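Local coordinates for protein borrelidin polyketide synthase, type I (Streptomyces parvulus, PDB 6OBT) that probably dehydrates beta-hydroxyacyl chains to enoyl intermediates during assembly of the polyketide borrelidin, acting as a dehydratase domain of the synthase, at residues A[54-59]-A[94-99]; A[120-125]-A[145-150]; A[38-43]-A[90-95]; A[67-72]-A[226-231]. One frame throughout, in Å; residues are numbered along the deposited sequence.

Interaction 1: residues A[54-59]-A[94-99]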
loop_
_atom_site.group_PDB
_atom_site.type_symbol
_atom_site.label_atom_id
_atom_site.label_comp_id
_atom_site.label_asym_id
_atom_site.label_seq_id
_atom_site.Cartn_x
_atom_site.Cartn_y
_atom_site.Cartn_z
ATOM N N GLY A 54 7.454 -2.976 -9.809
ATOM C CA GLY A 54 8.630 -2.154 -9.623
ATOM C C GLY A 54 8.328 -0.860 -8.901
ATOM O O GLY A 54 9.243 -0.061 -8.660
ATOM N N GLN A 55 7.071 -0.638 -8.537
ATOM C CA GLN A 55 6.652 0.543 -7.806
ATOM C C GLN A 55 6.812 0.341 -6.313
ATOM O O GLN A 55 6.695 -0.774 -5.798
ATOM C CB GLN A 55 5.187 0.875 -8.091
ATOM C CG GLN A 55 4.972 1.807 -9.248
ATOM C CD GLN A 55 3.569 2.370 -9.282
ATOM O OE1 GLN A 55 2.631 1.779 -8.738
ATOM N NE2 GLN A 55 3.415 3.518 -9.931
ATOM N N ARG A 56 7.042 1.449 -5.619
ATOM C CA ARG A 56 7.045 1.490 -4.166
ATOM C C ARG A 56 6.231 2.697 -3.748
ATOM O O ARG A 56 6.435 3.793 -4.286
ATOM C CB ARG A 56 8.458 1.593 -3.580
ATOM C CG ARG A 56 9.421 0.487 -3.981
ATOM C CD ARG A 56 10.690 0.566 -3.130
ATOM N NE ARG A 56 10.384 0.618 -1.698
ATOM C CZ ARG A 56 11.295 0.774 -0.743
ATOM N NH1 ARG A 56 12.578 0.903 -1.063
ATOM N NH2 ARG A 56 10.923 0.808 0.532
ATOM N N VAL A 57 5.350 2.519 -2.772
ATOM C CA VAL A 57 4.458 3.591 -2.339
ATOM C C VAL A 57 4.653 3.821 -0.851
ATOM O O VAL A 57 4.589 2.873 -0.062
ATOM C CB VAL A 57 2.989 3.267 -2.653
ATOM C CG1 VAL A 57 2.075 4.389 -2.131
ATOM C CG2 VAL A 57 2.799 3.092 -4.152
ATOM N N TRP A 58 4.906 5.075 -0.469
ATOM C CA TRP A 58 4.914 5.469 0.933
ATOM C C TRP A 58 3.552 6.074 1.253
ATOM O O TRP A 58 2.988 6.814 0.442
ATOM C CB TRP A 58 6.039 6.481 1.245
ATOM C CG TRP A 58 7.425 5.854 1.321
ATOM C CD1 TRP A 58 8.161 5.585 2.450
ATOM C CD2 TRP A 58 8.217 5.415 0.216
ATOM N NE1 TRP A 58 9.372 5.011 2.104
ATOM C CE2 TRP A 58 9.425 4.901 0.738
ATOM C CE3 TRP A 58 8.017 5.395 -1.173
ATOM C CZ2 TRP A 58 10.422 4.369 -0.078
ATOM C CZ3 TRP A 58 9.019 4.873 -1.981
ATOM C CH2 TRP A 58 10.202 4.366 -1.430
ATOM N N THR A 59 3.020 5.751 2.430
ATOM C CA THR A 59 1.658 6.126 2.780
ATOM C C THR A 59 1.632 6.737 4.168
ATOM O O THR A 59 2.425 6.371 5.045
ATOM C CB THR A 59 0.678 4.907 2.748
ATOM O OG1 THR A 59 0.984 4.003 3.817
ATOM C CG2 THR A 59 0.773 4.148 1.435
ATOM N N GLY A 94 13.644 8.617 -1.949
ATOM C CA GLY A 94 14.742 8.375 -2.869
ATOM C C GLY A 94 15.915 7.694 -2.195
ATOM O O GLY A 94 16.503 6.756 -2.742
ATOM N N HIS A 95 16.265 8.150 -0.990
ATOM C CA HIS A 95 17.326 7.502 -0.236
ATOM C C HIS A 95 16.987 6.043 0.039
ATOM O O HIS A 95 17.837 5.163 -0.115
ATOM C CB HIS A 95 17.564 8.237 1.077
ATOM C CG HIS A 95 18.634 7.624 1.918
ATOM N ND1 HIS A 95 19.973 7.867 1.709
ATOM C CD2 HIS A 95 18.565 6.768 2.965
ATOM C CE1 HIS A 95 20.685 7.188 2.592
ATOM N NE2 HIS A 95 19.854 6.513 3.365
ATOM N N GLN A 96 15.748 5.764 0.440
ATOM C CA GLN A 96 15.368 4.371 0.656
ATOM C C GLN A 96 15.399 3.557 -0.627
ATOM O O GLN A 96 15.516 2.326 -0.563
ATOM C CB GLN A 96 13.982 4.296 1.303
ATOM C CG GLN A 96 14.018 4.672 2.782
ATOM C CD GLN A 96 12.731 4.339 3.515
ATOM O OE1 GLN A 96 11.670 4.217 2.908
ATOM N NE2 GLN A 96 12.823 4.192 4.832
ATOM N N ALA A 97 15.299 4.200 -1.789
ATOM C CA ALA A 97 15.247 3.479 -3.054
ATOM C C ALA A 97 16.591 3.452 -3.770
ATOM O O ALA A 97 16.681 2.893 -4.871
ATOM C CB ALA A 97 14.161 4.083 -3.965
ATOM N N GLY A 98 17.637 4.015 -3.159
ATOM C CA GLY A 98 18.957 4.066 -3.747
ATOM C C GLY A 98 19.246 5.287 -4.590
ATOM O O GLY A 98 20.262 5.300 -5.291
ATOM N N CYS A 99 18.387 6.309 -4.554
ATOM C CA CYS A 99 18.510 7.509 -5.387
ATOM C C CYS A 99 18.731 8.700 -4.452
ATOM O O CYS A 99 17.782 9.310 -3.962
ATOM C CB CYS A 99 17.263 7.712 -6.258
ATOM S SG CYS A 99 16.991 6.494 -7.578
#
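In the double-hotdog fold of polyketide synthase dehydratases, a long helix lies in the curl of an antiparallel sheet, and here the C-terminal turn of helix 83-97 meets strand 55-62 through Trp58 and Gln96. The indole NE1 of Trp58 donates to Gln96 OE1 over a short 2.6 Å, with an N-H...O angle of 146°. The oxygen lies almost in the indole plane, whereas the amide is turned 37° from the ring, so NE1 approaches tilted from the carbonyl plane. Gln96 NE2 makes a weak bond to Ala40 O, giving the amide a partner on each of its polar atoms. Gln96 CB also packs at 3.8 Å from Trp58 CZ2. Two residues earlier on the strand, Arg56 folds its chain at chi3 (52°) and brings one guanidinium face over the indole rim, Trp58 CZ2 lying 3.6 Å above that plane. Its main polar tie is a salt bridge from NE to Asp50, while NH1 gives only a weak bond, 3.3 Å, to Gln96 O. The helix ends in a Schellman motif at Gly98, closed by Cys99 N to Gly94 O and Gly98 N to His95 O; Ala97 N reaches Gly94 O from the face opposite Cys99 N.

Interaction 2: residues A[120-125]-A[145-150]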
loop_
_atom_site.group_PDB
_atom_site.type_symbol
_atom_site.label_atom_id
_atom_site.label_comp_id
_atom_site.label_asym_id
_atom_site.label_seq_id
_atom_site.Cartn_x
_atom_site.Cartn_y
_atom_site.Cartn_z
ATOM N N GLN A 120 -5.373 11.321 3.422
ATOM C CA GLN A 120 -4.442 10.258 3.067
ATOM C C GLN A 120 -3.391 10.808 2.106
ATOM O O GLN A 120 -3.712 11.541 1.172
ATOM C CB GLN A 120 -5.183 9.077 2.425
ATOM C CG GLN A 120 -6.150 8.367 3.360
ATOM C CD GLN A 120 -6.973 7.319 2.635
ATOM O OE1 GLN A 120 -7.473 7.561 1.536
ATOM N NE2 GLN A 120 -7.107 6.144 3.244
ATOM N N VAL A 121 -2.136 10.443 2.326
ATOM C CA VAL A 121 -1.062 10.895 1.456
ATOM C C VAL A 121 -0.350 9.689 0.864
ATOM O O VAL A 121 -0.259 8.627 1.487
ATOM C CB VAL A 121 -0.084 11.823 2.217
ATOM C CG1 VAL A 121 -0.845 13.017 2.759
ATOM C CG2 VAL A 121 0.576 11.091 3.361
ATOM N N ARG A 122 0.127 9.850 -0.370
ATOM C CA ARG A 122 0.919 8.826 -1.043
ATOM C C ARG A 122 2.173 9.441 -1.650
ATOM O O ARG A 122 2.118 10.527 -2.229
ATOM C CB ARG A 122 0.134 8.154 -2.158
ATOM C CG ARG A 122 -1.188 7.580 -1.717
ATOM C CD ARG A 122 -0.975 6.322 -0.877
ATOM N NE ARG A 122 -2.236 5.628 -0.639
ATOM C CZ ARG A 122 -2.946 5.723 0.480
ATOM N NH1 ARG A 122 -2.520 6.494 1.478
ATOM N NH2 ARG A 122 -4.089 5.048 0.600
ATOM N N VAL A 123 3.287 8.721 -1.562
ATOM C CA VAL A 123 4.475 9.017 -2.350
ATOM C C VAL A 123 4.746 7.793 -3.213
ATOM O O VAL A 123 5.002 6.705 -2.688
ATOM C CB VAL A 123 5.691 9.345 -1.471
ATOM C CG1 VAL A 123 6.841 9.828 -2.339
ATOM C CG2 VAL A 123 5.344 10.427 -0.427
ATOM N N VAL A 124 4.725 7.974 -4.526
ATOM C CA VAL A 124 4.761 6.862 -5.464
ATOM C C VAL A 124 6.064 6.929 -6.238
ATOM O O VAL A 124 6.286 7.874 -7.006
ATOM C CB VAL A 124 3.564 6.886 -6.423
ATOM C CG1 VAL A 124 3.736 5.808 -7.470
ATOM C CG2 VAL A 124 2.247 6.704 -5.651
ATOM N N VAL A 125 6.913 5.921 -6.063
ATOM C CA VAL A 125 8.212 5.878 -6.723
ATOM C C VAL A 125 8.195 4.736 -7.722
ATOM O O VAL A 125 7.866 3.597 -7.366
ATOM C CB VAL A 125 9.354 5.728 -5.704
ATOM C CG1 VAL A 125 10.687 5.585 -6.435
ATOM C CG2 VAL A 125 9.377 6.956 -4.764
ATOM N N GLY A 145 -13.756 12.722 -1.556
ATOM C CA GLY A 145 -12.963 13.430 -2.545
ATOM C C GLY A 145 -12.173 12.477 -3.418
ATOM O O GLY A 145 -12.193 11.255 -3.232
ATOM N N SER A 146 -11.467 13.070 -4.382
ATOM C CA SER A 146 -10.655 12.361 -5.362
ATOM C C SER A 146 -9.179 12.625 -5.094
ATOM O O SER A 146 -8.818 13.483 -4.280
ATOM C CB SER A 146 -11.017 12.790 -6.790
ATOM O OG SER A 146 -12.424 12.880 -6.966
ATOM N N TRP A 147 -8.322 11.892 -5.803
ATOM C CA TRP A 147 -6.884 12.081 -5.631
ATOM C C TRP A 147 -6.453 13.409 -6.241
ATOM O O TRP A 147 -6.971 13.831 -7.278
ATOM C CB TRP A 147 -6.095 10.920 -6.262
ATOM C CG TRP A 147 -6.206 9.684 -5.447
ATOM C CD1 TRP A 147 -7.011 8.608 -5.694
ATOM C CD2 TRP A 147 -5.526 9.402 -4.218
ATOM N NE1 TRP A 147 -6.864 7.670 -4.700
ATOM C CE2 TRP A 147 -5.969 8.136 -3.776
ATOM C CE3 TRP A 147 -4.594 10.098 -3.442
ATOM C CZ2 TRP A 147 -5.508 7.553 -2.602
ATOM C CZ3 TRP A 147 -4.135 9.514 -2.277
ATOM C CH2 TRP A 147 -4.594 8.254 -1.868
ATOM N N VAL A 148 -5.511 14.079 -5.576
ATOM C CA VAL A 148 -4.973 15.362 -6.024
ATOM C C VAL A 148 -3.466 15.216 -6.100
ATOM O O VAL A 148 -2.848 14.706 -5.161
ATOM C CB VAL A 148 -5.342 16.529 -5.083
ATOM C CG1 VAL A 148 -4.653 17.814 -5.543
ATOM C CG2 VAL A 148 -6.845 16.731 -5.039
ATOM N N THR A 149 -2.876 15.648 -7.211
ATOM C CA THR A 149 -1.429 15.554 -7.386
ATOM C C THR A 149 -0.776 16.838 -6.880
ATOM O O THR A 149 -1.101 17.938 -7.347
ATOM C CB THR A 149 -1.062 15.308 -8.850
ATOM O OG1 THR A 149 -1.794 14.183 -9.359
ATOM C CG2 THR A 149 0.457 15.063 -8.995
ATOM N N HIS A 150 0.140 16.696 -5.927
ATOM C CA HIS A 150 0.791 17.841 -5.320
ATOM C C HIS A 150 2.210 18.048 -5.818
ATOM O O HIS A 150 2.729 19.158 -5.688
ATOM C CB HIS A 150 0.802 17.695 -3.790
ATOM C CG HIS A 150 -0.567 17.654 -3.193
ATOM N ND1 HIS A 150 -1.426 18.732 -3.233
ATOM C CD2 HIS A 150 -1.244 16.651 -2.586
ATOM C CE1 HIS A 150 -2.574 18.399 -2.664
ATOM N NE2 HIS A 150 -2.487 17.139 -2.265
#
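One face of the Arg122 guanidinium is covered by the benzo rim of Trp147, whose CH2 stands 3.7 Å above the guanidinium plane and off toward its margin. The two planes are inclined at 59°, so the indole leans a corner on the cation instead of lying flat on it. At the guanidinium edge, close to its plane, NH1 donates to Val121 O at 3.1 Å and 160°; seen from that carbonyl, the nitrogen sits above the carbonyl plane. The aliphatic part of Arg122 comes nearest to the ring: CG lies 3.5 Å from Trp147 CH2 and 3.6 Å from CZ3. The chain bends at chi2 (-73°), which turns the guanidinium back beside its own strand. Gln120 adds a looser touch, its O lying 4.0 Å from Trp147 CZ3.

These residues reach across strand 134-142, which separates strands 119-127 and 148-156 in the sheet of the hotdog, and Trp147 also packs on Arg141 of that middle strand. The outer side belongs to the dimer. Asp50 O and Gly36 O of the second subunit accept from Arg122 NE and NH1, and Leu51 of that subunit packs on Trp147. Val121 O and these two carbonyls of the partner chain together restrict the rotation of the guanidinium. Several carbonyl dipoles would be expected to stabilise the positive group, with the polarisable indole against one face.

Interaction 3: residues A[38-43]-A[90-95]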
loop_
_atom_site.group_PDB
_atom_site.type_symbol
_atom_site.label_atom_id
_atom_site.label_comp_id
_atom_site.label_asym_id
_atom_site.label_seq_id
_atom_site.Cartn_x
_atom_site.Cartn_y
_atom_site.Cartn_z
ATOM N N THR A 38 6.165 -2.440 5.148
ATOM C CA THR A 38 7.488 -2.138 5.688
ATOM C C THR A 38 7.407 -0.872 6.520
ATOM O O THR A 38 6.833 0.125 6.076
ATOM C CB THR A 38 8.515 -1.963 4.565
ATOM O OG1 THR A 38 8.523 -3.136 3.740
ATOM C CG2 THR A 38 9.908 -1.759 5.137
ATOM N N GLU A 39 7.959 -0.917 7.730
ATOM C CA GLU A 39 8.117 0.302 8.512
ATOM C C GLU A 39 9.096 1.229 7.800
ATOM O O GLU A 39 10.229 0.839 7.506
ATOM C CB GLU A 39 8.610 -0.033 9.916
ATOM C CG GLU A 39 7.647 -0.859 10.740
ATOM C CD GLU A 39 6.680 -0.006 11.544
ATOM O OE1 GLU A 39 6.803 1.238 11.496
ATOM O OE2 GLU A 39 5.800 -0.580 12.225
ATOM N N ALA A 40 8.662 2.459 7.526
ATOM C CA ALA A 40 9.402 3.371 6.661
ATOM C C ALA A 40 10.178 4.453 7.409
ATOM O O ALA A 40 10.980 5.155 6.782
ATOM C CB ALA A 40 8.447 4.020 5.647
ATOM N N GLY A 41 9.963 4.616 8.715
ATOM C CA GLY A 41 10.813 5.484 9.519
ATOM C C GLY A 41 10.675 6.980 9.301
ATOM O O GLY A 41 11.586 7.731 9.662
ATOM N N HIS A 42 9.575 7.439 8.710
ATOM C CA HIS A 42 9.297 8.859 8.544
ATOM C C HIS A 42 8.003 9.211 9.254
ATOM O O HIS A 42 7.047 8.430 9.237
ATOM C CB HIS A 42 9.178 9.256 7.076
ATOM C CG HIS A 42 9.313 10.732 6.849
ATOM N ND1 HIS A 42 8.257 11.610 6.978
ATOM C CD2 HIS A 42 10.397 11.487 6.542
ATOM C CE1 HIS A 42 8.676 12.839 6.733
ATOM N NE2 HIS A 42 9.974 12.793 6.470
ATOM N N ALA A 43 7.973 10.402 9.855
ATOM C CA ALA A 43 6.800 10.832 10.612
ATOM C C ALA A 43 5.566 10.963 9.723
ATOM O O ALA A 43 4.466 10.549 10.114
ATOM C CB ALA A 43 7.089 12.158 11.321
ATOM N N ALA A 90 10.430 13.358 -0.836
ATOM C CA ALA A 90 11.168 12.807 -1.965
ATOM C C ALA A 90 12.578 12.396 -1.551
ATOM O O ALA A 90 13.063 11.330 -1.957
ATOM C CB ALA A 90 11.219 13.823 -3.106
ATOM N N LEU A 91 13.250 13.226 -0.737
ATOM C CA LEU A 91 14.596 12.887 -0.265
ATOM C C LEU A 91 14.575 11.612 0.567
ATOM O O LEU A 91 15.505 10.794 0.500
ATOM C CB LEU A 91 15.182 14.042 0.555
ATOM C CG LEU A 91 15.658 15.244 -0.255
ATOM C CD1 LEU A 91 15.696 16.525 0.598
ATOM C CD2 LEU A 91 17.053 14.942 -0.806
ATOM N N HIS A 92 13.506 11.418 1.347
ATOM C CA HIS A 92 13.421 10.238 2.195
ATOM C C HIS A 92 13.164 8.988 1.360
ATOM O O HIS A 92 13.825 7.958 1.542
ATOM C CB HIS A 92 12.320 10.410 3.241
ATOM C CG HIS A 92 12.072 9.171 4.039
ATOM N ND1 HIS A 92 12.761 8.883 5.198
ATOM C CD2 HIS A 92 11.242 8.124 3.822
ATOM C CE1 HIS A 92 12.348 7.721 5.673
ATOM N NE2 HIS A 92 11.436 7.235 4.851
ATOM N N ALA A 93 12.191 9.062 0.444
ATOM C CA ALA A 93 11.878 7.912 -0.414
ATOM C C ALA A 93 13.026 7.589 -1.363
ATOM O O ALA A 93 13.351 6.413 -1.581
ATOM C CB ALA A 93 10.604 8.193 -1.203
ATOM N N GLY A 94 13.644 8.617 -1.949
ATOM C CA GLY A 94 14.742 8.375 -2.869
ATOM C C GLY A 94 15.915 7.694 -2.195
ATOM O O GLY A 94 16.503 6.756 -2.742
ATOM N N HIS A 95 16.265 8.150 -0.990
ATOM C CA HIS A 95 17.326 7.502 -0.236
ATOM C C HIS A 95 16.987 6.043 0.039
ATOM O O HIS A 95 17.837 5.163 -0.115
ATOM C CB HIS A 95 17.564 8.237 1.077
ATOM C CG HIS A 95 18.634 7.624 1.918
ATOM N ND1 HIS A 95 19.973 7.867 1.709
ATOM C CD2 HIS A 95 18.565 6.768 2.965
ATOM C CE1 HIS A 95 20.685 7.188 2.592
ATOM N NE2 HIS A 95 19.854 6.513 3.365
#
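His42 reaches from the loop after strand 38-39 onto His92 of helix 83-97, the central helix of the N-terminal hotdog. Its CB sits above the middle of the His92 imidazole, 3.8 Å from the centroid, a clear CH-pi contact. From there CG turns away from the backbone nitrogen (chi1 -162°), which swings the ring back toward the earlier turns of the helix and sets CD2 3.8 Å from both ND1 and CG of His92. The rings therefore meet edge-to-face, the edge of His42 toward the face of His92, with centroids 4.9 Å apart and planes at 65°. Farther out, ND1 of His42 accepts from Phe44 N, and the tip, NE2, bonds to Glu88 one helical turn before His92. Tyr224 meets the same ring nearly at right angles.

His92 runs the opposite way, toward the loop. Its NE2 donates a weak bond to Ala40 O at 2.9 Å, bent to 125°, although the oxygen lies near the imidazole plane. Gly41, at positive phi, carries the chain round from that carbonyl to His42.

The two imidazoles do different work. With ND1 accepting from a backbone N-H, the bond from His42 NE2 to Glu88 is best read as donated by the histidine, and the nearby carboxylate would be expected to favour that arrangement. His92 offers its face to carbon and one N-H to a carbonyl.

Interaction 4: residues A[67-72]-A[226-231]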
loop_
_atom_site.group_PDB
_atom_site.type_symbol
_atom_site.label_atom_id
_atom_site.label_comp_id
_atom_site.label_asym_id
_atom_site.label_seq_id
_atom_site.Cartn_x
_atom_site.Cartn_y
_atom_site.Cartn_z
ATOM N N TYR A 67 -0.270 16.527 13.885
ATOM C CA TYR A 67 0.915 17.382 13.808
ATOM C C TYR A 67 0.460 18.821 13.986
ATOM O O TYR A 67 0.375 19.585 13.016
ATOM C CB TYR A 67 1.647 17.201 12.479
ATOM C CG TYR A 67 1.731 15.769 11.989
ATOM C CD1 TYR A 67 0.763 15.247 11.142
ATOM C CD2 TYR A 67 2.782 14.944 12.375
ATOM C CE1 TYR A 67 0.833 13.949 10.690
ATOM C CE2 TYR A 67 2.864 13.638 11.932
ATOM C CZ TYR A 67 1.885 13.146 11.088
ATOM O OH TYR A 67 1.952 11.845 10.632
ATOM N N PRO A 68 0.132 19.223 15.216
ATOM C CA PRO A 68 -0.435 20.569 15.411
ATOM C C PRO A 68 0.479 21.689 14.959
ATOM O O PRO A 68 -0.026 22.762 14.609
ATOM C CB PRO A 68 -0.710 20.633 16.922
ATOM C CG PRO A 68 0.022 19.485 17.522
ATOM C CD PRO A 68 0.145 18.437 16.460
ATOM N N TRP A 69 1.796 21.472 14.924
ATOM C CA TRP A 69 2.701 22.522 14.471
ATOM C C TRP A 69 2.515 22.852 12.994
ATOM O O TRP A 69 3.003 23.890 12.545
ATOM C CB TRP A 69 4.161 22.134 14.761
ATOM C CG TRP A 69 4.588 20.859 14.119
ATOM C CD1 TRP A 69 4.537 19.608 14.665
ATOM C CD2 TRP A 69 5.114 20.702 12.799
ATOM N NE1 TRP A 69 4.997 18.679 13.760
ATOM C CE2 TRP A 69 5.358 19.324 12.607
ATOM C CE3 TRP A 69 5.399 21.591 11.758
ATOM C CZ2 TRP A 69 5.872 18.813 11.418
ATOM C CZ3 TRP A 69 5.908 21.081 10.573
ATOM C CH2 TRP A 69 6.142 19.705 10.414
ATOM N N LEU A 70 1.803 22.017 12.235
ATOM C CA LEU A 70 1.483 22.371 10.855
ATOM C C LEU A 70 0.602 23.621 10.767
ATOM O O LEU A 70 0.573 24.278 9.719
ATOM C CB LEU A 70 0.812 21.180 10.156
ATOM C CG LEU A 70 1.730 20.017 9.751
ATOM C CD1 LEU A 70 0.929 18.818 9.220
ATOM C CD2 LEU A 70 2.765 20.458 8.730
ATOM N N ALA A 71 -0.099 23.984 11.842
ATOM C CA ALA A 71 -0.864 25.224 11.823
ATOM C C ALA A 71 0.033 26.454 11.859
ATOM O O ALA A 71 -0.462 27.575 11.686
ATOM C CB ALA A 71 -1.847 25.264 12.994
ATOM N N ASP A 72 1.329 26.272 12.087
ATOM C CA ASP A 72 2.290 27.368 12.106
ATOM C C ASP A 72 2.712 27.819 10.709
ATOM O O ASP A 72 3.559 28.714 10.594
ATOM C CB ASP A 72 3.529 26.947 12.907
ATOM C CG ASP A 72 3.270 26.885 14.401
ATOM O OD1 ASP A 72 4.165 26.440 15.146
ATOM O OD2 ASP A 72 2.178 27.294 14.845
ATOM N N LEU A 226 15.153 16.388 7.249
ATOM C CA LEU A 226 15.282 17.782 7.679
ATOM C C LEU A 226 13.905 18.290 8.062
ATOM O O LEU A 226 13.011 18.364 7.206
ATOM C CB LEU A 226 15.890 18.656 6.577
ATOM C CG LEU A 226 16.103 20.135 6.938
ATOM C CD1 LEU A 226 17.081 20.242 8.101
ATOM C CD2 LEU A 226 16.610 20.916 5.746
ATOM N N HIS A 227 13.723 18.628 9.344
ATOM C CA HIS A 227 12.407 19.035 9.834
ATOM C C HIS A 227 11.797 20.106 8.929
ATOM O O HIS A 227 12.473 21.100 8.608
ATOM C CB HIS A 227 12.508 19.585 11.260
ATOM C CG HIS A 227 11.188 19.730 11.952
ATOM N ND1 HIS A 227 10.338 20.794 11.722
ATOM C CD2 HIS A 227 10.576 18.949 12.874
ATOM C CE1 HIS A 227 9.252 20.652 12.466
ATOM N NE2 HIS A 227 9.371 19.541 13.176
ATOM N N PRO A 228 10.526 19.963 8.530
ATOM C CA PRO A 228 9.918 20.946 7.610
ATOM C C PRO A 228 10.021 22.397 8.047
ATOM O O PRO A 228 10.125 23.285 7.188
ATOM C CB PRO A 228 8.457 20.477 7.541
ATOM C CG PRO A 228 8.568 18.984 7.684
ATOM C CD PRO A 228 9.688 18.755 8.679
ATOM N N GLY A 229 9.954 22.680 9.348
ATOM C CA GLY A 229 9.992 24.072 9.772
ATOM C C GLY A 229 11.349 24.697 9.541
ATOM O O GLY A 229 11.453 25.895 9.246
ATOM N N LEU A 230 12.399 23.896 9.670
ATOM C CA LEU A 230 13.751 24.379 9.424
ATOM C C LEU A 230 14.048 24.399 7.930
ATOM O O LEU A 230 14.607 25.372 7.413
ATOM C CB LEU A 230 14.742 23.498 10.175
ATOM C CG LEU A 230 16.218 23.836 10.048
ATOM C CD1 LEU A 230 16.431 25.248 10.542
ATOM C CD2 LEU A 230 17.034 22.872 10.852
ATOM N N PHE A 231 13.642 23.337 7.223
ATOM C CA PHE A 231 13.694 23.331 5.766
ATOM C C PHE A 231 12.984 24.559 5.186
ATOM O O PHE A 231 13.511 25.228 4.286
ATOM C CB PHE A 231 13.063 22.015 5.266
ATOM C CG PHE A 231 13.541 21.546 3.907
ATOM C CD1 PHE A 231 13.459 20.201 3.573
ATOM C CD2 PHE A 231 14.007 22.438 2.956
ATOM C CE1 PHE A 231 13.869 19.743 2.334
ATOM C CE2 PHE A 231 14.413 21.992 1.717
ATOM C CZ PHE A 231 14.335 20.648 1.400
#
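The close packing here is at the outer end of the Trp69 indole, where CH2 lies 3.7 Å from Pro228 CG and 3.8 Å from His227 CE1. These two residues belong to the Leu-His-Pro sequence that opens helix 228-236 of the second hotdog, and the 3-10 turn 68-72 that carries Trp69 leads into the histidine motif characteristic of polyketide synthase dehydratases, so the contact probably borders the active site. Pro228 meets the ring at its edge, near the plane, whereas His227 comes over one face and off-centre. The imidazole is inclined 43° to the indole, neither a stack nor an edge-to-face pair. A chi1 of 59° wedges CG of Trp69 between its own backbone N and carbonyl carbon, sending the ring toward the helix start.

The other indole face is more loosely filled, with Leu70 CG 4.3 Å above the plane. On the far side of the turn, Pro68 and Ala71 face solvent.

Nothing polar crosses between the segments. The rotation of His227 is set within its own segment: as N-cap, its ND1 accepts from Gly229 N at 3.1 Å, with Pro228 CD lying over one imidazole face, toward its rim. The indole thus presses on a ring already oriented by the helix cap, and the contact itself is one of dispersion and shape.

In the fold
Interactions 1 and 3 hold successive turns of helix 83-97 and meet at Ala40, whose CB packs on Trp58 CD1. Interaction 2 continues the same sheet, because strands 55-62 and 119-127 pair through backbone bonds between Trp58 and Val123 and between Arg56 and Val125. Interaction 4 is the most buried and nearest the chain's centre, about 9 Å between centres against about 17 Å for interactions 1 and 2. It joins the two hotdogs and is apolar, while interaction 3 mixes ring contacts with one weak polar bond. Interaction 1 rests on an indole-amide hydrogen bond and interaction 2 on an arginine packed against an indole; segments 54-59 and 120-125 both touch the second subunit. Tyr67 OH bonds to Ala43 O, linking interactions 3 and 4.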